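Local coordinates for protein beta-1,4-galactanase (Thielavia heterothallica, PDB 1HJS) that hydrolyses the beta-1,4-galactosidic linkages of type I arabinogalactans, as a member of glycoside hydrolase family 53 in clan GH-A, at residues Lys119-Ala123 with Gly124-Thr128; Gly182-Trp185 with Gly186-Asn189. All blocks are in the same frame, centred on the assembly; numbering follows the deposited sequence.

Contact 1: residues Lys119-Ala123 with Gly124-Thr128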
loop_
_atom_site.group_PDB
_atom_site.type_symbol
_atom_site.label_atom_id
_atom_site.label_comp_id
_atom_site.label_asym_id
_atom_site.label_seq_id
_atom_site.Cartn_x
_atom_site.Cartn_y
_atom_site.Cartn_z
ATOM N N LYS A 119 1.541 -17.709 10.964
ATOM C CA LYS A 119 1.489 -18.537 9.763
ATOM C C LYS A 119 2.510 -18.053 8.746
ATOM O O LYS A 119 3.103 -18.851 8.025
ATOM C CB LYS A 119 0.081 -18.531 9.166
ATOM C CG LYS A 119 -0.914 -19.322 10.003
ATOM C CD LYS A 119 -2.322 -19.272 9.432
ATOM C CE LYS A 119 -3.284 -20.091 10.290
ATOM N NZ LYS A 119 -4.702 -19.884 9.886
ATOM N N LEU A 120 2.718 -16.742 8.692
ATOM C CA LEU A 120 3.705 -16.183 7.776
ATOM C C LEU A 120 5.090 -16.644 8.236
ATOM O O LEU A 120 5.900 -17.116 7.432
ATOM C CB LEU A 120 3.629 -14.654 7.782
ATOM C CG LEU A 120 2.440 -14.073 7.009
ATOM C CD1 LEU A 120 2.241 -12.603 7.361
ATOM C CD2 LEU A 120 2.688 -14.242 5.515
ATOM N N GLN A 121 5.347 -16.511 9.533
ATOM C CA GLN A 121 6.620 -16.927 10.111
ATOM C C GLN A 121 6.878 -18.405 9.808
ATOM O O GLN A 121 7.978 -18.780 9.391
ATOM C CB GLN A 121 6.597 -16.700 11.627
ATOM C CG GLN A 121 7.779 -17.287 12.401
ATOM C CD GLN A 121 9.123 -16.745 11.956
ATOM O OE1 GLN A 121 9.236 -15.595 11.529
ATOM N NE2 GLN A 121 10.158 -17.573 12.073
ATOM N N ASN A 122 5.860 -19.236 10.013
ATOM C CA ASN A 122 5.985 -20.671 9.776
ATOM C C ASN A 122 6.243 -21.026 8.319
ATOM O O ASN A 122 6.725 -22.121 8.015
ATOM C CB ASN A 122 4.737 -21.402 10.275
ATOM C CG ASN A 122 4.593 -21.335 11.782
ATOM O OD1 ASN A 122 5.559 -21.061 12.494
ATOM N ND2 ASN A 122 3.390 -21.603 12.276
ATOM N N ALA A 123 5.915 -20.101 7.424
ATOM C CA ALA A 123 6.130 -20.306 5.998
ATOM C C ALA A 123 7.457 -19.676 5.580
ATOM O O ALA A 123 7.789 -19.638 4.396
ATOM C CB ALA A 123 4.985 -19.695 5.201
ATOM N N GLY A 124 8.210 -19.181 6.561
ATOM C CA GLY A 124 9.494 -18.565 6.279
ATOM C C GLY A 124 9.388 -17.155 5.723
ATOM O O GLY A 124 10.331 -16.643 5.111
ATOM N N ILE A 125 8.239 -16.522 5.936
ATOM C CA ILE A 125 8.023 -15.167 5.444
ATOM C C ILE A 125 8.019 -14.142 6.576
ATOM O O ILE A 125 7.134 -14.155 7.429
ATOM C CB ILE A 125 6.675 -15.053 4.685
ATOM C CG1 ILE A 125 6.632 -16.059 3.530
ATOM C CG2 ILE A 125 6.479 -13.630 4.172
ATOM C CD1 ILE A 125 7.731 -15.873 2.502
ATOM N N GLN A 126 9.024 -13.272 6.589
ATOM C CA GLN A 126 9.107 -12.215 7.586
ATOM C C GLN A 126 8.977 -10.892 6.846
ATOM O O GLN A 126 9.967 -10.324 6.387
ATOM C CB GLN A 126 10.447 -12.247 8.332
ATOM C CG GLN A 126 10.659 -13.453 9.237
ATOM C CD GLN A 126 11.145 -14.675 8.479
ATOM O OE1 GLN A 126 11.973 -14.566 7.572
ATOM N NE2 GLN A 126 10.647 -15.848 8.859
ATOM N N PRO A 127 7.743 -10.388 6.701
ATOM C CA PRO A 127 7.588 -9.114 5.992
ATOM C C PRO A 127 8.399 -7.991 6.621
ATOM O O PRO A 127 8.591 -7.953 7.837
ATOM C CB PRO A 127 6.073 -8.861 6.040
ATOM C CG PRO A 127 5.604 -9.659 7.212
ATOM C CD PRO A 127 6.447 -10.909 7.168
ATOM N N THR A 128 8.896 -7.084 5.789
ATOM C CA THR A 128 9.671 -5.962 6.298
ATOM C C THR A 128 8.708 -4.888 6.791
ATOM O O THR A 128 9.050 -4.083 7.652
ATOM C CB THR A 128 10.583 -5.372 5.203
ATOM O OG1 THR A 128 9.820 -5.158 4.009
ATOM C CG2 THR A 128 11.727 -6.325 4.899
#

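Contact 2: residues Gly182-Trp185 with Gly186-Asn189. With PEG (di(hydroxyethyl)ether), chain M.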
loop_
_atom_site.group_PDB
_atom_site.type_symbol
_atom_site.label_atom_id
_atom_site.label_comp_id
_atom_site.label_asym_id
_atom_site.label_seq_id
_atom_site.Cartn_x
_atom_site.Cartn_y
_atom_site.Cartn_z
ATOM N N GLY A 182 -2.357 11.620 0.928
ATOM C CA GLY A 182 -1.168 12.081 1.619
ATOM C C GLY A 182 -0.909 13.570 1.508
ATOM O O GLY A 182 -0.180 14.136 2.324
ATOM N N TRP A 183 -1.502 14.206 0.501
ATOM C CA TRP A 183 -1.327 15.640 0.284
ATOM C C TRP A 183 -2.181 16.482 1.227
ATOM O O TRP A 183 -1.939 17.677 1.388
ATOM C CB TRP A 183 -1.707 15.998 -1.155
ATOM C CG TRP A 183 -3.072 15.501 -1.532
ATOM C CD1 TRP A 183 -3.373 14.308 -2.129
ATOM C CD2 TRP A 183 -4.325 16.154 -1.287
ATOM N NE1 TRP A 183 -4.732 14.177 -2.268
ATOM C CE2 TRP A 183 -5.342 15.296 -1.762
ATOM C CE3 TRP A 183 -4.688 17.379 -0.711
ATOM C CZ2 TRP A 183 -6.699 15.624 -1.682
ATOM C CZ3 TRP A 183 -6.044 17.706 -0.631
ATOM C CH2 TRP A 183 -7.029 16.829 -1.116
ATOM N N ASP A 184 -3.182 15.853 1.836
ATOM C CA ASP A 184 -4.110 16.543 2.733
ATOM C C ASP A 184 -3.634 16.570 4.183
ATOM O O ASP A 184 -4.047 15.738 4.991
ATOM C CB ASP A 184 -5.483 15.867 2.647
ATOM C CG ASP A 184 -6.566 16.631 3.386
ATOM O OD1 ASP A 184 -6.252 17.636 4.054
ATOM O OD2 ASP A 184 -7.742 16.213 3.296
ATOM N N TRP A 185 -2.773 17.533 4.508
ATOM C CA TRP A 185 -2.247 17.663 5.864
ATOM C C TRP A 185 -3.357 17.789 6.906
ATOM O O TRP A 185 -3.311 17.144 7.957
ATOM C CB TRP A 185 -1.310 18.877 5.959
ATOM C CG TRP A 185 -1.001 19.304 7.375
ATOM C CD1 TRP A 185 -1.248 20.529 7.933
ATOM C CD2 TRP A 185 -0.405 18.506 8.409
ATOM N NE1 TRP A 185 -0.845 20.542 9.250
ATOM C CE2 TRP A 185 -0.324 19.313 9.567
ATOM C CE3 TRP A 185 0.069 17.188 8.471
ATOM C CZ2 TRP A 185 0.212 18.846 10.771
ATOM C CZ3 TRP A 185 0.605 16.722 9.670
ATOM C CH2 TRP A 185 0.671 17.551 10.803
ATOM N N GLY A 186 -4.352 18.623 6.615
ATOM C CA GLY A 186 -5.446 18.809 7.555
ATOM C C GLY A 186 -6.056 17.499 8.021
ATOM O O GLY A 186 -6.304 17.302 9.213
ATOM N N THR A 187 -6.290 16.590 7.083
ATOM C CA THR A 187 -6.881 15.304 7.422
ATOM C C THR A 187 -5.899 14.382 8.141
ATOM O O THR A 187 -6.270 13.713 9.109
ATOM C CB THR A 187 -7.437 14.614 6.161
ATOM O OG1 THR A 187 -8.495 15.418 5.620
ATOM C CG2 THR A 187 -7.983 13.228 6.499
ATOM N N GLN A 188 -4.651 14.345 7.679
ATOM C CA GLN A 188 -3.644 13.508 8.330
ATOM C C GLN A 188 -3.545 13.938 9.799
ATOM O O GLN A 188 -3.571 13.110 10.709
ATOM C CB GLN A 188 -2.268 13.686 7.673
ATOM C CG GLN A 188 -2.166 13.272 6.197
ATOM C CD GLN A 188 -2.331 11.776 5.976
ATOM O OE1 GLN A 188 -1.798 10.959 6.727
ATOM N NE2 GLN A 188 -3.057 11.412 4.927
ATOM N N ASN A 189 -3.440 15.247 10.012
ATOM C CA ASN A 189 -3.315 15.799 11.353
ATOM C C ASN A 189 -4.549 15.519 12.201
ATOM O O ASN A 189 -4.440 15.120 13.362
ATOM C CB ASN A 189 -3.061 17.305 11.272
ATOM C CG ASN A 189 -2.774 17.916 12.628
ATOM O OD1 ASN A 189 -1.995 17.373 13.414
ATOM N ND2 ASN A 189 -3.391 19.057 12.905
HETATM C C1 PEG M . -3.419 20.651 3.531
HETATM O O1 PEG M . -4.610 20.679 4.376
HETATM C C2 PEG M . -3.888 20.317 2.139
HETATM O O2 PEG M . -4.209 21.367 1.183
HETATM C C3 PEG M . -4.645 20.914 -0.101
HETATM C C4 PEG M . -4.313 21.828 -1.306
HETATM O O4 PEG M . -3.108 21.556 -2.065
#

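Contact 1: residues Lys119-Ala123 with Gly124-Thr128
Q121 and Q126 join their side-chain amides across the turn that ends the helix: NE2 of Q126 donates to OE1 of Q121 over 3.0 Å. The oxygen lies close to the amide plane of Q126, but the donor stands well above the carbonyl plane of Q121, and the two amides are turned 46° apart. A chi1 of 171° sends CG of Q121 opposite the backbone N, and the bend at chi2 then brings the amide, whose side chain sets out away from the loop, to Q126. OE1 of Q121 also accepts from the backbone N of S170. With an alanine here, the Q126 amide and the S170 N-H would probably lose their shared acceptor, and the end of Q126 would be freer to turn.

The backbone around these amides forms a Schellman motif. I125 N reaches L120 O at 2.8 Å, and G124 N reaches Q121 O at 2.9 Å. G124 is the C-prime residue, with positive phi (77°); a CB there would clash with A123 O. L120 O is gripped twice, since A123 N and I125 N come to it from opposite faces of its plane. On the apolar side, CD2 of L120 meets CG2 of I125 at 4.1 Å, while CB of A123 lies 4.3 Å from CG1 of I125.

These apolar groups face helix 59-71, where L120 and A123 touch I63 and I125 touches A66; K70 NZ bonds to G124 O. Q126 and P127 lean on the loop around L169 and P171, and the chain runs on from helix 102-122 into barrel strand 129-132.

Contact 2: residues Gly182-Trp185 with Gly186-Asn189
Helix 185-196 opens with an N-cap: D184, the residue just before it, turns its carboxylate back over the first turn. With chi1 at -172° its CG points away from the backbone N, which carries OD1 to T187 N in a weak capping bond of 3.2 Å. The other oxygen, OD2, receives the hydroxyl OG1 of T187 at 2.6 Å, from above the carboxylate plane, so T187 meets both carboxylate oxygens, one of them weakly, and probably limits the rotation of the group. The regular helical bonds start here too, with Q188 N on D184 O at 3.1 Å and N189 N on W185 O at 2.8 Å. This is the helix that follows the fifth strand of the (beta/alpha)8 barrel, 174-179. One turn on, N189 lays CB over the six-membered ring of W185 in a CH-pi contact, 3.7 Å from the centroid and 12° off the ring normal; its amide runs nearly parallel to the indole, 16° apart. A di(hydroxyethyl)ether molecule, probably from the crystallisation liquor, takes the N-H of G186 on its O1 at 3.1 Å, and its C3 sits at the edge of the W183 ring, 3.5 Å from CZ3. W185 and Q188 pack on helix 223-237, and G182 O accepts from S229 OG.

Overall arrangement
Contacts 1 and 2 mark opposite ends of helices in the same (beta/alpha)8 barrel: 119-128 closes helix 102-122 and leads into strand 129-132, whereas 182-189 leaves strand 174-179 and starts helix 185-196. They lie on opposite sides of the chain's centre, with centres 33 Å apart and nearest atoms about 19 Å apart, so they do not touch. Contact 2 is on the side of the active site: the Q188 side chain is about 9 Å from that of E135, the likely proton donor, and G182 is about 10 Å from the side chain of E245, the likely nucleophile. Contact 1 lies away from both, at the N-terminal end of its strand.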